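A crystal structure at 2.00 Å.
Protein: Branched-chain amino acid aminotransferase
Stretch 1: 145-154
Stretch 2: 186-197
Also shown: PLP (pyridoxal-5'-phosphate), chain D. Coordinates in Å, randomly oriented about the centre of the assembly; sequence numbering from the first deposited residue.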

ATOM      1  N   ALA A 145       0.642 -21.986 -10.545  1.00 20.76           N
ATOM      2  CA  ALA A 145       1.619 -21.315  -9.758  1.00 24.23           C
ATOM      3  C   ALA A 145       1.127 -19.923  -9.432  1.00 20.31           C
ATOM      4  O   ALA A 145       0.624 -19.191 -10.286  1.00 19.75           O
ATOM      5  CB  ALA A 145       2.959 -21.265 -10.444  1.00 25.21           C
ATOM      6  N   VAL A 146       1.230 -19.524  -8.172  1.00 20.61           N
ATOM      7  CA  VAL A 146       0.980 -18.063  -7.886  1.00 19.85           C
ATOM      8  C   VAL A 146       2.201 -17.352  -8.408  1.00 18.15           C
ATOM      9  O   VAL A 146       3.362 -17.714  -8.034  1.00 20.14           O
ATOM     10  CB  VAL A 146       0.830 -17.650  -6.330  1.00 19.26           C
ATOM     11  CG1 VAL A 146       0.525 -16.168  -6.267  1.00 19.07           C
ATOM     12  CG2 VAL A 146      -0.285 -18.506  -5.601  1.00 18.56           C
ATOM     13  N   VAL A 147       1.982 -16.373  -9.286  1.00 17.51           N
ATOM     14  CA  VAL A 147       3.067 -15.620  -9.873  1.00 14.91           C
ATOM     15  C   VAL A 147       3.578 -14.387  -9.153  1.00 15.39           C
ATOM     16  O   VAL A 147       2.965 -13.886  -8.175  1.00 14.65           O
ATOM     17  CB  VAL A 147       2.795 -15.288 -11.344  1.00 15.73           C
ATOM     18  CG1 VAL A 147       2.642 -16.513 -12.095  1.00 15.08           C
ATOM     19  CG2 VAL A 147       1.543 -14.419 -11.555  1.00 18.39           C
ATOM     20  N   SER A 148       4.768 -13.927  -9.590  1.00 17.50           N
ATOM     21  CA  SER A 148       5.432 -12.770  -8.946  1.00 16.21           C
ATOM     22  C   SER A 148       4.731 -11.453  -9.324  1.00 18.91           C
ATOM     23  O   SER A 148       4.890 -10.517  -8.601  1.00 20.11           O
ATOM     24  CB  SER A 148       6.908 -12.602  -9.365  1.00 16.75           C
ATOM     25  OG  SER A 148       7.000 -12.445 -10.826  1.00 21.14           O
ATOM     26  N   TRP A 149       4.104 -11.403 -10.514  1.00 15.69           N
ATOM     27  CA  TRP A 149       3.323 -10.324 -11.024  1.00 15.28           C
ATOM     28  C   TRP A 149       1.978 -10.161 -10.372  1.00 15.12           C
ATOM     29  O   TRP A 149       1.214 -11.051 -10.322  1.00 17.59           O
ATOM     30  CB  TRP A 149       3.087 -10.539 -12.558  1.00 17.68           C
ATOM     31  CG  TRP A 149       4.388 -10.492 -13.313  1.00 17.85           C
ATOM     32  CD1 TRP A 149       5.088 -11.558 -13.719  1.00 18.10           C
ATOM     33  CD2 TRP A 149       5.113  -9.345 -13.720  1.00 16.35           C
ATOM     34  NE1 TRP A 149       6.203 -11.153 -14.327  1.00 19.83           N
ATOM     35  CE2 TRP A 149       6.278  -9.786 -14.261  1.00 18.66           C
ATOM     36  CE3 TRP A 149       4.960  -7.997 -13.526  1.00 17.88           C
ATOM     37  CZ2 TRP A 149       7.295  -8.891 -14.742  1.00 19.94           C
ATOM     38  CZ3 TRP A 149       5.926  -7.116 -13.977  1.00 17.24           C
ATOM     39  CH2 TRP A 149       7.094  -7.583 -14.575  1.00 17.90           C
ATOM     40  N   ARG A 150       1.682  -8.992  -9.861  1.00 17.16           N
ATOM     41  CA  ARG A 150       0.371  -8.730  -9.351  1.00 19.31           C
ATOM     42  C   ARG A 150      -0.556  -8.255 -10.460  1.00 18.98           C
ATOM     43  O   ARG A 150      -0.087  -7.635 -11.398  1.00 17.15           O
ATOM     44  CB  ARG A 150       0.435  -7.655  -8.271  1.00 19.48           C
ATOM     45  CG  ARG A 150       1.354  -7.993  -7.119  1.00 20.45           C
ATOM     46  CD  ARG A 150       0.831  -9.227  -6.341  1.00 25.23           C
ATOM     47  NE  ARG A 150       1.501  -9.497  -5.055  1.00 26.19           N
ATOM     48  CZ  ARG A 150       2.348 -10.523  -4.784  1.00 34.41           C
ATOM     49  NH1 ARG A 150       2.740 -11.421  -5.697  1.00 28.63           N
ATOM     50  NH2 ARG A 150       2.828 -10.668  -3.525  1.00 38.43           N
ATOM     51  N   ARG A 151      -1.842  -8.563 -10.326  1.00 18.06           N
ATOM     52  CA  ARG A 151      -2.874  -8.002 -11.198  1.00 19.25           C
ATOM     53  C   ARG A 151      -2.846  -6.469 -11.238  1.00 19.49           C
ATOM     54  O   ARG A 151      -2.777  -5.793 -10.217  1.00 19.53           O
ATOM     55  CB  ARG A 151      -4.261  -8.492 -10.747  1.00 19.09           C
ATOM     56  CG  ARG A 151      -5.471  -8.102 -11.538  1.00 18.24           C
ATOM     57  CD  ARG A 151      -5.750  -8.790 -12.907  1.00 22.75           C
ATOM     58  NE  ARG A 151      -7.142  -8.460 -13.246  1.00 26.14           N
ATOM     59  CZ  ARG A 151      -7.650  -8.148 -14.461  1.00 28.65           C
ATOM     60  NH1 ARG A 151      -6.931  -8.226 -15.560  1.00 28.52           N
ATOM     61  NH2 ARG A 151      -8.941  -7.792 -14.566  1.00 29.49           N
ATOM     62  N   VAL A 152      -3.006  -5.919 -12.407  1.00 18.01           N
ATOM     63  CA  VAL A 152      -2.871  -4.488 -12.551  1.00 21.14           C
ATOM     64  C   VAL A 152      -4.081  -3.934 -11.716  1.00 20.14           C
ATOM     65  O   VAL A 152      -5.163  -4.569 -11.691  1.00 22.42           O
ATOM     66  CB  VAL A 152      -2.758  -4.018 -14.043  1.00 24.13           C
ATOM     67  CG1 VAL A 152      -3.889  -4.352 -14.902  1.00 26.64           C
ATOM     68  CG2 VAL A 152      -2.609  -2.525 -14.110  1.00 27.07           C
ATOM     69  N   HIS A 153      -3.898  -2.805 -11.053  1.00 18.43           N
ATOM     70  CA  HIS A 153      -4.804  -2.279 -10.045  1.00 18.53           C
ATOM     71  C   HIS A 153      -5.797  -1.259 -10.655  1.00 18.34           C
ATOM     72  O   HIS A 153      -5.457  -0.539 -11.599  1.00 17.54           O
ATOM     73  CB  HIS A 153      -3.986  -1.638  -8.935  1.00 18.85           C
ATOM     74  CG  HIS A 153      -4.776  -1.378  -7.672  1.00 18.46           C
ATOM     75  ND1 HIS A 153      -5.282  -0.144  -7.351  1.00 18.31           N
ATOM     76  CD2 HIS A 153      -5.172  -2.217  -6.676  1.00 20.47           C
ATOM     77  CE1 HIS A 153      -5.969  -0.229  -6.237  1.00 18.09           C
ATOM     78  NE2 HIS A 153      -5.890  -1.478  -5.788  1.00 18.22           N
ATOM     79  N   THR A 154      -7.025  -1.230 -10.129  1.00 19.14           N
ATOM     80  CA  THR A 154      -8.083  -0.263 -10.598  1.00 20.15           C
ATOM     81  C   THR A 154      -7.666   1.243 -10.608  1.00 21.69           C
ATOM     82  O   THR A 154      -8.141   2.028 -11.479  1.00 18.78           O
ATOM     83  CB  THR A 154      -9.434  -0.492  -9.780  1.00 19.03           C
ATOM     84  OG1 THR A 154     -10.507   0.385 -10.181  1.00 16.70           O
ATOM     85  CG2 THR A 154      -9.199  -0.191  -8.233  1.00 18.33           C
ATOM     86  N   ILE A 186      -1.733 -17.975 -11.346  1.00 17.45           N
ATOM     87  CA  ILE A 186      -2.715 -17.300 -10.462  1.00 18.99           C
ATOM     88  C   ILE A 186      -2.092 -16.000 -10.089  1.00 19.76           C
ATOM     89  O   ILE A 186      -0.981 -15.981  -9.672  1.00 25.31           O
ATOM     90  CB  ILE A 186      -3.089 -18.138  -9.168  1.00 18.34           C
ATOM     91  CG1 ILE A 186      -4.160 -19.199  -9.510  1.00 19.97           C
ATOM     92  CG2 ILE A 186      -3.803 -17.292  -8.109  1.00 18.67           C
ATOM     93  CD1 ILE A 186      -3.987 -20.427  -8.758  1.00 20.55           C
ATOM     94  N   MET A 187      -2.891 -14.917 -10.046  1.00 18.16           N
ATOM     95  CA  MET A 187      -2.392 -13.634  -9.745  1.00 17.31           C
ATOM     96  C   MET A 187      -3.104 -13.094  -8.514  1.00 14.67           C
ATOM     97  O   MET A 187      -4.374 -13.163  -8.426  1.00 18.19           O
ATOM     98  CB  MET A 187      -2.696 -12.639 -10.912  1.00 19.84           C
ATOM     99  CG  MET A 187      -1.672 -12.708 -12.050  1.00 23.66           C
ATOM    100  SD  MET A 187      -1.828 -11.318 -13.235  1.00 29.59           S
ATOM    101  CE  MET A 187      -3.112 -12.087 -14.015  1.00 21.45           C
ATOM    102  N   LEU A 188      -2.306 -12.617  -7.582  1.00 15.06           N
ATOM    103  CA  LEU A 188      -2.756 -11.851  -6.421  1.00 15.05           C
ATOM    104  C   LEU A 188      -3.017 -10.409  -6.854  1.00 17.73           C
ATOM    105  O   LEU A 188      -2.342  -9.899  -7.736  1.00 20.30           O
ATOM    106  CB  LEU A 188      -1.729 -11.860  -5.358  1.00 15.78           C
ATOM    107  CG  LEU A 188      -1.298 -13.203  -4.824  1.00 17.03           C
ATOM    108  CD1 LEU A 188      -0.478 -13.140  -3.534  1.00 20.13           C
ATOM    109  CD2 LEU A 188      -2.543 -14.081  -4.572  1.00 18.39           C
ATOM    110  N   ASN A 189      -3.997  -9.741  -6.253  1.00 22.06           N
ATOM    111  CA  ASN A 189      -4.150  -8.284  -6.405  1.00 19.11           C
ATOM    112  C   ASN A 189      -3.122  -7.445  -5.524  1.00 19.25           C
ATOM    113  O   ASN A 189      -2.273  -8.038  -4.824  1.00 19.03           O
ATOM    114  CB  ASN A 189      -5.593  -7.857  -6.218  1.00 17.58           C
ATOM    115  CG  ASN A 189      -6.068  -7.933  -4.758  1.00 18.26           C
ATOM    116  OD1 ASN A 189      -5.336  -8.431  -3.854  1.00 17.40           O
ATOM    117  ND2 ASN A 189      -7.354  -7.655  -4.570  1.00 15.43           N
ATOM    118  N   ALA A 190      -3.169  -6.100  -5.563  1.00 18.47           N
ATOM    119  CA  ALA A 190      -2.122  -5.291  -4.886  1.00 18.28           C
ATOM    120  C   ALA A 190      -2.212  -5.505  -3.368  1.00 17.68           C
ATOM    121  O   ALA A 190      -1.282  -5.314  -2.644  1.00 21.16           O
ATOM    122  CB  ALA A 190      -2.312  -3.860  -5.122  1.00 21.82           C
ATOM    123  N   GLU A 191      -3.369  -5.889  -2.908  1.00 19.55           N
ATOM    124  CA  GLU A 191      -3.679  -6.032  -1.483  1.00 21.18           C
ATOM    125  C   GLU A 191      -3.388  -7.473  -1.057  1.00 19.69           C
ATOM    126  O   GLU A 191      -3.598  -7.839   0.105  1.00 22.87           O
ATOM    127  CB  GLU A 191      -5.151  -5.669  -1.206  1.00 22.71           C
ATOM    128  CG  GLU A 191      -5.516  -4.171  -1.469  1.00 21.70           C
ATOM    129  CD  GLU A 191      -5.928  -3.829  -2.903  1.00 29.46           C
ATOM    130  OE1 GLU A 191      -5.946  -4.752  -3.756  1.00 23.03           O
ATOM    131  OE2 GLU A 191      -6.250  -2.581  -3.202  1.00 28.67           O
ATOM    132  N   GLY A 192      -2.964  -8.297  -1.984  1.00 18.10           N
ATOM    133  CA  GLY A 192      -2.480  -9.634  -1.672  1.00 19.45           C
ATOM    134  C   GLY A 192      -3.469 -10.778  -1.734  1.00 19.20           C
ATOM    135  O   GLY A 192      -3.144 -11.845  -1.321  1.00 16.57           O
ATOM    136  N   LYS A 193      -4.679 -10.529  -2.265  1.00 19.60           N
ATOM    137  CA  LYS A 193      -5.765 -11.480  -2.329  1.00 20.99           C
ATOM    138  C   LYS A 193      -5.735 -12.078  -3.716  1.00 23.18           C
ATOM    139  O   LYS A 193      -5.472 -11.326  -4.668  1.00 20.81           O
ATOM    140  CB  LYS A 193      -7.132 -10.875  -2.225  1.00 22.36           C
ATOM    141  CG  LYS A 193      -7.409  -9.982  -1.041  1.00 26.17           C
ATOM    142  CD  LYS A 193      -7.105 -10.628   0.322  1.00 28.64           C
ATOM    143  CE  LYS A 193      -7.371  -9.561   1.406  1.00 26.52           C
ATOM    144  NZ  LYS A 193      -6.253  -8.561   1.393  1.00 24.71           N
ATOM    145  N   VAL A 194      -6.021 -13.388  -3.807  1.00 26.55           N
ATOM    146  CA  VAL A 194      -6.134 -14.116  -5.131  1.00 22.34           C
ATOM    147  C   VAL A 194      -7.234 -13.460  -5.976  1.00 21.43           C
ATOM    148  O   VAL A 194      -8.379 -13.271  -5.535  1.00 22.08           O
ATOM    149  CB  VAL A 194      -6.470 -15.621  -4.884  1.00 23.67           C
ATOM    150  CG1 VAL A 194      -6.749 -16.428  -6.188  1.00 23.22           C
ATOM    151  CG2 VAL A 194      -5.358 -16.304  -4.156  1.00 22.49           C
ATOM    152  N   VAL A 195      -6.963 -13.142  -7.228  1.00 20.70           N
ATOM    153  CA  VAL A 195      -8.047 -12.648  -8.039  1.00 22.67           C
ATOM    154  C   VAL A 195      -8.348 -13.380  -9.374  1.00 18.20           C
ATOM    155  O   VAL A 195      -9.510 -13.530  -9.720  1.00 24.63           O
ATOM    156  CB  VAL A 195      -7.993 -11.141  -8.251  1.00 21.40           C
ATOM    157  CG1 VAL A 195      -8.409 -10.438  -6.986  1.00 27.45           C
ATOM    158  CG2 VAL A 195      -6.616 -10.671  -8.674  1.00 24.28           C
ATOM    159  N   GLU A 196      -7.352 -13.768 -10.095  1.00 19.61           N
ATOM    160  CA  GLU A 196      -7.523 -14.124 -11.547  1.00 21.09           C
ATOM    161  C   GLU A 196      -6.511 -15.193 -11.928  1.00 21.26           C
ATOM    162  O   GLU A 196      -5.473 -15.286 -11.283  1.00 25.42           O
ATOM    163  CB  GLU A 196      -7.273 -12.904 -12.343  1.00 22.81           C
ATOM    164  CG  GLU A 196      -8.360 -11.863 -12.470  1.00 26.96           C
ATOM    165  CD  GLU A 196      -9.407 -12.193 -13.467  1.00 29.47           C
ATOM    166  OE1 GLU A 196      -9.212 -13.084 -14.287  1.00 36.88           O
ATOM    167  OE2 GLU A 196     -10.438 -11.548 -13.468  1.00 28.98           O
ATOM    168  N   GLY A 197      -6.766 -15.971 -12.991  1.00 22.09           N
ATOM    169  CA  GLY A 197      -5.715 -16.623 -13.698  1.00 20.78           C
ATOM    170  C   GLY A 197      -5.263 -15.575 -14.709  1.00 24.86           C
ATOM    171  O   GLY A 197      -5.821 -14.475 -14.809  1.00 30.67           O
TER
HETATM  172  N1  PLP D 301     -10.492 -12.975 -16.470  1.00 18.64           N
HETATM  173  C2  PLP D 301      -9.946 -12.062 -17.268  1.00 23.58           C
HETATM  174  C2A PLP D 301      -8.765 -11.255 -16.818  1.00 24.34           C
HETATM  175  C3  PLP D 301     -10.414 -11.888 -18.636  1.00 24.45           C
HETATM  176  O3  PLP D 301      -9.766 -10.996 -19.486  1.00 23.41           O
HETATM  177  C4  PLP D 301     -11.560 -12.721 -19.095  1.00 23.64           C
HETATM  178  C4A PLP D 301     -12.148 -12.616 -20.487  1.00 23.39           C
HETATM  179  C5  PLP D 301     -12.102 -13.679 -18.090  1.00 24.16           C
HETATM  180  C6  PLP D 301     -11.494 -13.731 -16.805  1.00 20.07           C
HETATM  181  C5A PLP D 301     -13.207 -14.663 -18.355  1.00 22.10           C
HETATM  182  O4P PLP D 301     -14.357 -14.048 -18.813  1.00 22.37           O
HETATM  183  P   PLP D 301     -15.399 -14.902 -19.632  1.00 23.52           P
HETATM  184  O1P PLP D 301     -14.708 -15.512 -20.899  1.00 24.84           O
HETATM  185  O2P PLP D 301     -16.027 -15.827 -18.680  1.00 20.22           O
HETATM  186  O3P PLP D 301     -16.424 -13.963 -20.205  1.00 19.84           O
HETATM  187  O   HOH W   1       0.465 -12.415  -7.923  1.00 19.30           O
HETATM  188  O   HOH W   2      -4.252  -5.239  -7.907  1.00 19.98           O

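The one side-chain hydrogen bond between the stretches runs from His153 NE2 to Glu191 OE2 (2.8 Å), with the carboxylate at the imidazole edge, near the ring plane; Ala190 CB approaches His153 CD2 at 3.6 Å. The other three direct hydrogen bonds between the stretches are backbone to backbone. Val146 pairs with Ile186 in a parallel bridge: Ile186 N donates to Ala145 O (2.9 Å) and Val147 N to Ile186 O (3.0 Å). Beyond it, Arg151 N reaches Leu188 O (3.0 Å). Between these points water 1 accepts from Leu188 N (2.8 Å) and donates to Val147 O and Trp149 O (both 2.9 Å), filling the gap where the chains do not pair directly; water 2 similarly joins Ala190 N (2.7 Å) to Arg151 O (2.8 Å). Asn189 opens a type I turn, its OD1 accepting from Lys193 N (2.7 Å), and Gly192, at phi 93°, suits a backbone that would jam a CB against the preceding carbonyl. Branched apolar side chains pack beside the bridge, Val146 CG1 on Leu188 CG (3.8 Å), while unbranched Met187 lays CG against Val147 CG2 (3.7 Å); all four are buried, which suits apolar side chains, and the contact covers 717 Å² summed over both sides. Arg150 spreads its guanidinium over Leu188 CB. Arg151 sets CB on Val195 CG2 (3.8 Å); Glu196 OE2 lies over its guanidinium face, 4.2 Å from NH2, and Glu196 OE1 sits 2.5 Å from PLP N1.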